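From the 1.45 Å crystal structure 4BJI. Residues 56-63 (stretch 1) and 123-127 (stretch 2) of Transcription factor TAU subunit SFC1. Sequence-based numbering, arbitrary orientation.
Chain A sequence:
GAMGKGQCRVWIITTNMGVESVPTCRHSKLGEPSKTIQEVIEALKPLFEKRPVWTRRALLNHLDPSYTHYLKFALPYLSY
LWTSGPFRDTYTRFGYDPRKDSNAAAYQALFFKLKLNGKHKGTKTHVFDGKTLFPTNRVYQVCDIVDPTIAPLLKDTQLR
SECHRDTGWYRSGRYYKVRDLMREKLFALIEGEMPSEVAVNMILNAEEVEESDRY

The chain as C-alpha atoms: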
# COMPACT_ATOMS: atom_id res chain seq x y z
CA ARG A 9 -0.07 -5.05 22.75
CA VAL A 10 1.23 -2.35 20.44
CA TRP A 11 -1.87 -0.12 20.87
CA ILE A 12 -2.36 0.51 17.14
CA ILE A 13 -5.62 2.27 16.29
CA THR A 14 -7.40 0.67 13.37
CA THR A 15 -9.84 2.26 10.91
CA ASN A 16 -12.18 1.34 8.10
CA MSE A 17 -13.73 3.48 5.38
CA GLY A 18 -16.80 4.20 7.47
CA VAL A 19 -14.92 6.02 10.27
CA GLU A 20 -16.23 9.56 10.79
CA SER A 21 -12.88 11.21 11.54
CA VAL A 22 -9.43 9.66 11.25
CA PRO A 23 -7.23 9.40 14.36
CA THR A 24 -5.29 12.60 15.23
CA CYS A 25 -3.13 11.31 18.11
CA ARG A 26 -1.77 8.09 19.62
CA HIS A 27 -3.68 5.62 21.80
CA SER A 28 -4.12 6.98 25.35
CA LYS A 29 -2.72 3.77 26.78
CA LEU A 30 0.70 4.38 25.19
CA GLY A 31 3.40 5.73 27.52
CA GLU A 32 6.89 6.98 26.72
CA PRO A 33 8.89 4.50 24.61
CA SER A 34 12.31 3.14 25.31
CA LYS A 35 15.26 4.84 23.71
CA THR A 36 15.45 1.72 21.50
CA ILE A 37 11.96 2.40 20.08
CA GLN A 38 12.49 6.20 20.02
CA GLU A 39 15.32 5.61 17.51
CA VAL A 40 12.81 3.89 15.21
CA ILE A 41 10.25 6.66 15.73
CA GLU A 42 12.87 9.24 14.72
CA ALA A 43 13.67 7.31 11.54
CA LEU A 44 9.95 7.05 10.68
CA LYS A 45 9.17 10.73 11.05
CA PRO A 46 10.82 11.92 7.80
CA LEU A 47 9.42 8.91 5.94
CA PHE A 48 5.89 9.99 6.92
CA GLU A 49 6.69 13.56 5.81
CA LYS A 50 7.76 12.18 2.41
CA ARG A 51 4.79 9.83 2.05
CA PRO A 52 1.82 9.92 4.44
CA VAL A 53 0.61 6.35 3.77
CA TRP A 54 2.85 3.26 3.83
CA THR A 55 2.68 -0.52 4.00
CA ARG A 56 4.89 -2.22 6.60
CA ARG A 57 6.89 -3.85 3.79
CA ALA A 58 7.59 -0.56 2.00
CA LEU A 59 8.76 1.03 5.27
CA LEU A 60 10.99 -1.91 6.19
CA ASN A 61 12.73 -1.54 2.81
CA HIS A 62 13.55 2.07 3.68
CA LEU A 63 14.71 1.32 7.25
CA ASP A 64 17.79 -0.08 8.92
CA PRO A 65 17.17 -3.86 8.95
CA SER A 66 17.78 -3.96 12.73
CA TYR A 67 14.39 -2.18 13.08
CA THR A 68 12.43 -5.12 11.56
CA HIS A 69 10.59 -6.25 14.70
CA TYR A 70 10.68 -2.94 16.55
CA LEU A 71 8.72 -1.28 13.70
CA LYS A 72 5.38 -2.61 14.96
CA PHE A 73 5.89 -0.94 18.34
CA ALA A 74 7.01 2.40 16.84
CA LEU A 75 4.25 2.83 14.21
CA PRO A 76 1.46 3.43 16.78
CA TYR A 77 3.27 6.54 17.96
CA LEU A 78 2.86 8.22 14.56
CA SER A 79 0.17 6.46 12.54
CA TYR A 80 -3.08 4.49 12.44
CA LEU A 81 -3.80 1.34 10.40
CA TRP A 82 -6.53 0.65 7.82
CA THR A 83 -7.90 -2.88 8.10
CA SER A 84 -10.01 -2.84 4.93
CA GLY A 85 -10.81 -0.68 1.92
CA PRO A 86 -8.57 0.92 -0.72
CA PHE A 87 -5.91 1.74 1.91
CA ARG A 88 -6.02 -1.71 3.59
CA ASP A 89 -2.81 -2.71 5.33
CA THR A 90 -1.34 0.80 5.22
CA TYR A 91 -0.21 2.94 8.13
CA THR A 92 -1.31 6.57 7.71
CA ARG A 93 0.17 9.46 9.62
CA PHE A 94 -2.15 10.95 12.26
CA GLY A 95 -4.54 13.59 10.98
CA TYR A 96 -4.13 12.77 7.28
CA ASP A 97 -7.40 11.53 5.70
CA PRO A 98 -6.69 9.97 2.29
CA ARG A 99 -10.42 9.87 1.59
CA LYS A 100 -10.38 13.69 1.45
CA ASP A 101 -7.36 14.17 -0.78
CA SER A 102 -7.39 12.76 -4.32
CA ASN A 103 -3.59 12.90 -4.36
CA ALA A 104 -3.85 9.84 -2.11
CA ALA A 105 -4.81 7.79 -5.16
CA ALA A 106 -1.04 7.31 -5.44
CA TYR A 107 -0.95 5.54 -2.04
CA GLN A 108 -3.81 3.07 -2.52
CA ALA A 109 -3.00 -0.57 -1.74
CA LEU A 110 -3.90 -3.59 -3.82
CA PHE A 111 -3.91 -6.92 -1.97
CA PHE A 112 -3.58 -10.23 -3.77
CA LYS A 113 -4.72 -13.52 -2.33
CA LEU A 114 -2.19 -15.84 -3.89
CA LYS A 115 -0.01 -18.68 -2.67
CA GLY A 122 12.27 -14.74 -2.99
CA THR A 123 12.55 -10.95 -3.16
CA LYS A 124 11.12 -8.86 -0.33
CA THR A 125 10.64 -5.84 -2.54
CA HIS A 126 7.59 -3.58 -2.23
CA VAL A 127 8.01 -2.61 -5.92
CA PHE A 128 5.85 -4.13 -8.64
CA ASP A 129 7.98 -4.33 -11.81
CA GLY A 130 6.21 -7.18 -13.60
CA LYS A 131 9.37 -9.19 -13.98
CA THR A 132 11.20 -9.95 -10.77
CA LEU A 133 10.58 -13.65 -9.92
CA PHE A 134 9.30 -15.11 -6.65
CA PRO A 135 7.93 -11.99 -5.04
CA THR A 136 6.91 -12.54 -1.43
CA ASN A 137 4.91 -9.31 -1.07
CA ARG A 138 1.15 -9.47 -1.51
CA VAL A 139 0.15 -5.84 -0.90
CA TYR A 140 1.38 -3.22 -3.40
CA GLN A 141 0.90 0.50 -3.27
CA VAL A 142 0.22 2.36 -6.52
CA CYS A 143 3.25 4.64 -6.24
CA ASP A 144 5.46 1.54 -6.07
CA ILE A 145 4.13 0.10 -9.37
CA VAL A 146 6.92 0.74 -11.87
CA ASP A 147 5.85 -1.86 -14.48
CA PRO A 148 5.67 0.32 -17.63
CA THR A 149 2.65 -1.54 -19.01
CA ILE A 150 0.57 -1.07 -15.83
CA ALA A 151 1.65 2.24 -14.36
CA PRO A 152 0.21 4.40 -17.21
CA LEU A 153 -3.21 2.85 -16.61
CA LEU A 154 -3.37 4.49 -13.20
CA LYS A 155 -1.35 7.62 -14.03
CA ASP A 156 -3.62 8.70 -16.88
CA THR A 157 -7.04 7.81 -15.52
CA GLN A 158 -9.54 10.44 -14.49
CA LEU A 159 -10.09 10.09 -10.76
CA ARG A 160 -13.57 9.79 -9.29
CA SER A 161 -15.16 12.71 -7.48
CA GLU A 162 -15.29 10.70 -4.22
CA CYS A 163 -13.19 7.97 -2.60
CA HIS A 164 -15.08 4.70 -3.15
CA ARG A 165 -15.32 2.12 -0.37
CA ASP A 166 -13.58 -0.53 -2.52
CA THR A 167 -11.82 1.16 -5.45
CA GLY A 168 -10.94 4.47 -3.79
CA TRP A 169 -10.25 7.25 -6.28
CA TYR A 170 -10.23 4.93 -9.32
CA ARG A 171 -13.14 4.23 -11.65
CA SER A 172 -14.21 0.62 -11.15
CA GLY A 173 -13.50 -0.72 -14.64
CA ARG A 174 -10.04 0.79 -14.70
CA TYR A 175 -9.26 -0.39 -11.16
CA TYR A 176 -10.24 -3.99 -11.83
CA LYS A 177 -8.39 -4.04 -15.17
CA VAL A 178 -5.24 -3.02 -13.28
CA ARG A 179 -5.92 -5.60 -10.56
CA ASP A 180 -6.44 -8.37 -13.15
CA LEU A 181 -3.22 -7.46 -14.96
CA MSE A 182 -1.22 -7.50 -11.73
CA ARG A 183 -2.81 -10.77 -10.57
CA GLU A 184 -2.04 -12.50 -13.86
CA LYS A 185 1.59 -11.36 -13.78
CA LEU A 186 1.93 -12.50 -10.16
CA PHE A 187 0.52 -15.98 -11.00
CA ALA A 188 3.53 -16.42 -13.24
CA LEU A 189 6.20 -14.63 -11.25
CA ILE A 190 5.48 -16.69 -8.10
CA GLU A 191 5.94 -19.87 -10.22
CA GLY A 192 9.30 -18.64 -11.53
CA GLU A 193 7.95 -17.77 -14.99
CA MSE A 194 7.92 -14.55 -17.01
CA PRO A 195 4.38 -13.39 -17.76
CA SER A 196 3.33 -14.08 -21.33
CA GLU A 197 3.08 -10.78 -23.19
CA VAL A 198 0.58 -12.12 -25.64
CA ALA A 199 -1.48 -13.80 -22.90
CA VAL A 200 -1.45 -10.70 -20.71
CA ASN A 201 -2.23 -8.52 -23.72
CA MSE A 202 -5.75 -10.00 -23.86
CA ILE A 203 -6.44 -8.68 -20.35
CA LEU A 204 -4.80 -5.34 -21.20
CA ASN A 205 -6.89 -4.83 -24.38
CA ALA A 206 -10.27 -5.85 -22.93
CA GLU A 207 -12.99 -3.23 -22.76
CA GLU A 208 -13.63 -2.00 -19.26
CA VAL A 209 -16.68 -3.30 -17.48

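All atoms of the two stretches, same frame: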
# COMPACT_ATOMS: atom_id res chain seq x y z
N ARG A 56 3.75 -1.73 5.83
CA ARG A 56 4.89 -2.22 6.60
C ARG A 56 6.06 -2.63 5.71
O ARG A 56 7.22 -2.24 5.96
CB ARG A 56 4.45 -3.42 7.46
CG ARG A 56 5.62 -4.19 8.07
CD ARG A 56 5.10 -5.45 8.80
NE ARG A 56 6.20 -6.32 9.20
CZ ARG A 56 6.93 -6.07 10.26
NH1 ARG A 56 6.64 -5.02 11.01
NH2 ARG A 56 7.95 -6.88 10.58
N ARG A 57 5.80 -3.38 4.65
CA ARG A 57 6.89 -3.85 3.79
C ARG A 57 7.64 -2.69 3.14
O ARG A 57 8.87 -2.67 3.13
CB ARG A 57 6.34 -4.80 2.72
CG ARG A 57 7.45 -5.39 1.83
CD ARG A 57 8.60 -6.01 2.64
NE ARG A 57 8.15 -7.00 3.61
CZ ARG A 57 8.94 -7.58 4.51
NH1 ARG A 57 10.23 -7.25 4.57
NH2 ARG A 57 8.45 -8.47 5.36
N ALA A 58 6.93 -1.71 2.61
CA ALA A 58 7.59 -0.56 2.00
C ALA A 58 8.45 0.20 3.01
O ALA A 58 9.59 0.55 2.72
CB ALA A 58 6.59 0.33 1.29
N LEU A 59 7.95 0.39 4.24
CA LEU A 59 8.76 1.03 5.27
C LEU A 59 10.01 0.22 5.63
O LEU A 59 11.11 0.78 5.75
CB LEU A 59 7.94 1.25 6.55
CG LEU A 59 6.99 2.43 6.47
CD1 LEU A 59 6.00 2.38 7.61
CD2 LEU A 59 7.79 3.74 6.46
N LEU A 60 9.84 -1.09 5.79
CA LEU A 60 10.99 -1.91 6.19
C LEU A 60 12.09 -1.73 5.16
O LEU A 60 13.28 -1.70 5.52
CB LEU A 60 10.60 -3.37 6.26
CG LEU A 60 9.75 -3.81 7.45
CD1 LEU A 60 9.25 -5.21 7.20
CD2 LEU A 60 10.57 -3.74 8.74
N ASN A 61 11.73 -1.64 3.87
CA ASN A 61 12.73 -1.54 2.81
C ASN A 61 13.40 -0.18 2.75
O ASN A 61 14.38 0.02 2.03
CB ASN A 61 12.12 -1.96 1.48
CG ASN A 61 11.75 -3.44 1.47
OD1 ASN A 61 12.30 -4.23 2.24
ND2 ASN A 61 10.84 -3.81 0.62
N HIS A 62 12.92 0.76 3.55
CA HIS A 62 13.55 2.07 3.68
C HIS A 62 14.20 2.26 5.05
O HIS A 62 14.64 3.38 5.36
CB HIS A 62 12.52 3.17 3.53
CG HIS A 62 12.07 3.37 2.13
ND1 HIS A 62 11.19 2.53 1.48
CD2 HIS A 62 12.37 4.35 1.24
CE1 HIS A 62 10.99 2.97 0.25
NE2 HIS A 62 11.69 4.07 0.08
N LEU A 63 14.19 1.23 5.88
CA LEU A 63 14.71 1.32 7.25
C LEU A 63 15.90 0.40 7.50
O LEU A 63 16.04 -0.65 6.89
CB LEU A 63 13.60 1.00 8.26
CG LEU A 63 12.46 2.02 8.44
CD1 LEU A 63 11.27 1.39 9.16
CD2 LEU A 63 12.95 3.23 9.18
N THR A 123 12.28 -12.36 -3.45
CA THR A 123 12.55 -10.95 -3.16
C THR A 123 11.51 -10.39 -2.20
O THR A 123 10.33 -10.76 -2.24
CB THR A 123 12.58 -10.07 -4.43
OG1 THR A 123 12.75 -8.70 -4.05
CG2 THR A 123 11.28 -10.22 -5.23
N LYS A 124 11.97 -9.49 -1.33
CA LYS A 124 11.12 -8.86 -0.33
C LYS A 124 10.67 -7.49 -0.80
O LYS A 124 10.12 -6.72 -0.04
CB LYS A 124 11.90 -8.65 0.98
CG LYS A 124 12.16 -9.88 1.82
CD LYS A 124 12.91 -9.47 3.09
CE LYS A 124 13.41 -10.65 3.90
NZ LYS A 124 14.60 -10.29 4.74
N THR A 125 10.91 -7.18 -2.06
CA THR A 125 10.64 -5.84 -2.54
C THR A 125 9.13 -5.47 -2.45
O THR A 125 8.19 -6.29 -2.63
CB THR A 125 11.13 -5.64 -3.98
OG1 THR A 125 11.00 -4.26 -4.33
CG2 THR A 125 10.33 -6.47 -4.99
N HIS A 126 8.92 -4.20 -2.19
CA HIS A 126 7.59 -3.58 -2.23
C HIS A 126 7.23 -3.07 -3.64
O HIS A 126 6.12 -2.65 -3.89
CB HIS A 126 7.57 -2.41 -1.25
CG HIS A 126 8.61 -1.38 -1.55
ND1 HIS A 126 9.96 -1.63 -1.43
CD2 HIS A 126 8.50 -0.11 -1.99
CE1 HIS A 126 10.64 -0.55 -1.80
NE2 HIS A 126 9.77 0.39 -2.12
N VAL A 127 8.19 -3.13 -4.56
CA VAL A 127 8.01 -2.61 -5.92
C VAL A 127 7.38 -3.68 -6.79
O VAL A 127 7.75 -4.85 -6.72
CB VAL A 127 9.39 -2.21 -6.49
CG1 VAL A 127 9.31 -1.79 -7.93
CG2 VAL A 127 10.00 -1.10 -5.67

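What holds the loop of 123-127 against the helical stretch? The polar link is the amide of Asn 61, whose ND2 spends both hydrogens across the contact: one on Lys 124 O and one on His 126 ND1, with ND2 3.1 Å from each acceptor. The N-H...acceptor angles of 166° and 167° make both bonds nearly straight.

What does this imply for His 126? Because ND1 accepts, it carries no proton in this bond, and ND2 approaches at the ring edge, near its plane, where the nitrogen lone pair lies. Asn 61 ND2 also sits 3.4 Å from His 126 N, but both are donors and no bond forms.

Where does the ND1 of His 62 find its partner? His 62 ND1 donates within its own stretch to Ala 58 O, at 2.8 Å. His 62 CE1 lies 3.7 Å from His 126 NE2, without a hydrogen bond, and the ring planes meet obliquely at 60°.

What packs around these bonds, and what satisfies the loop's own donors? Ala 58 CA lies 3.7 Å from His 126 CB, and Ala 58 CB 3.8 Å from His 126 CD2, so alanine backbone and methyl both touch the histidine side chain. Arg 57 CD lies 3.2 Å from Lys 124 O. Thr 123 OG1 accepts from Thr 125 N (3.1 Å) and Thr 125 OG1 from Val 127 N (3.0 Å).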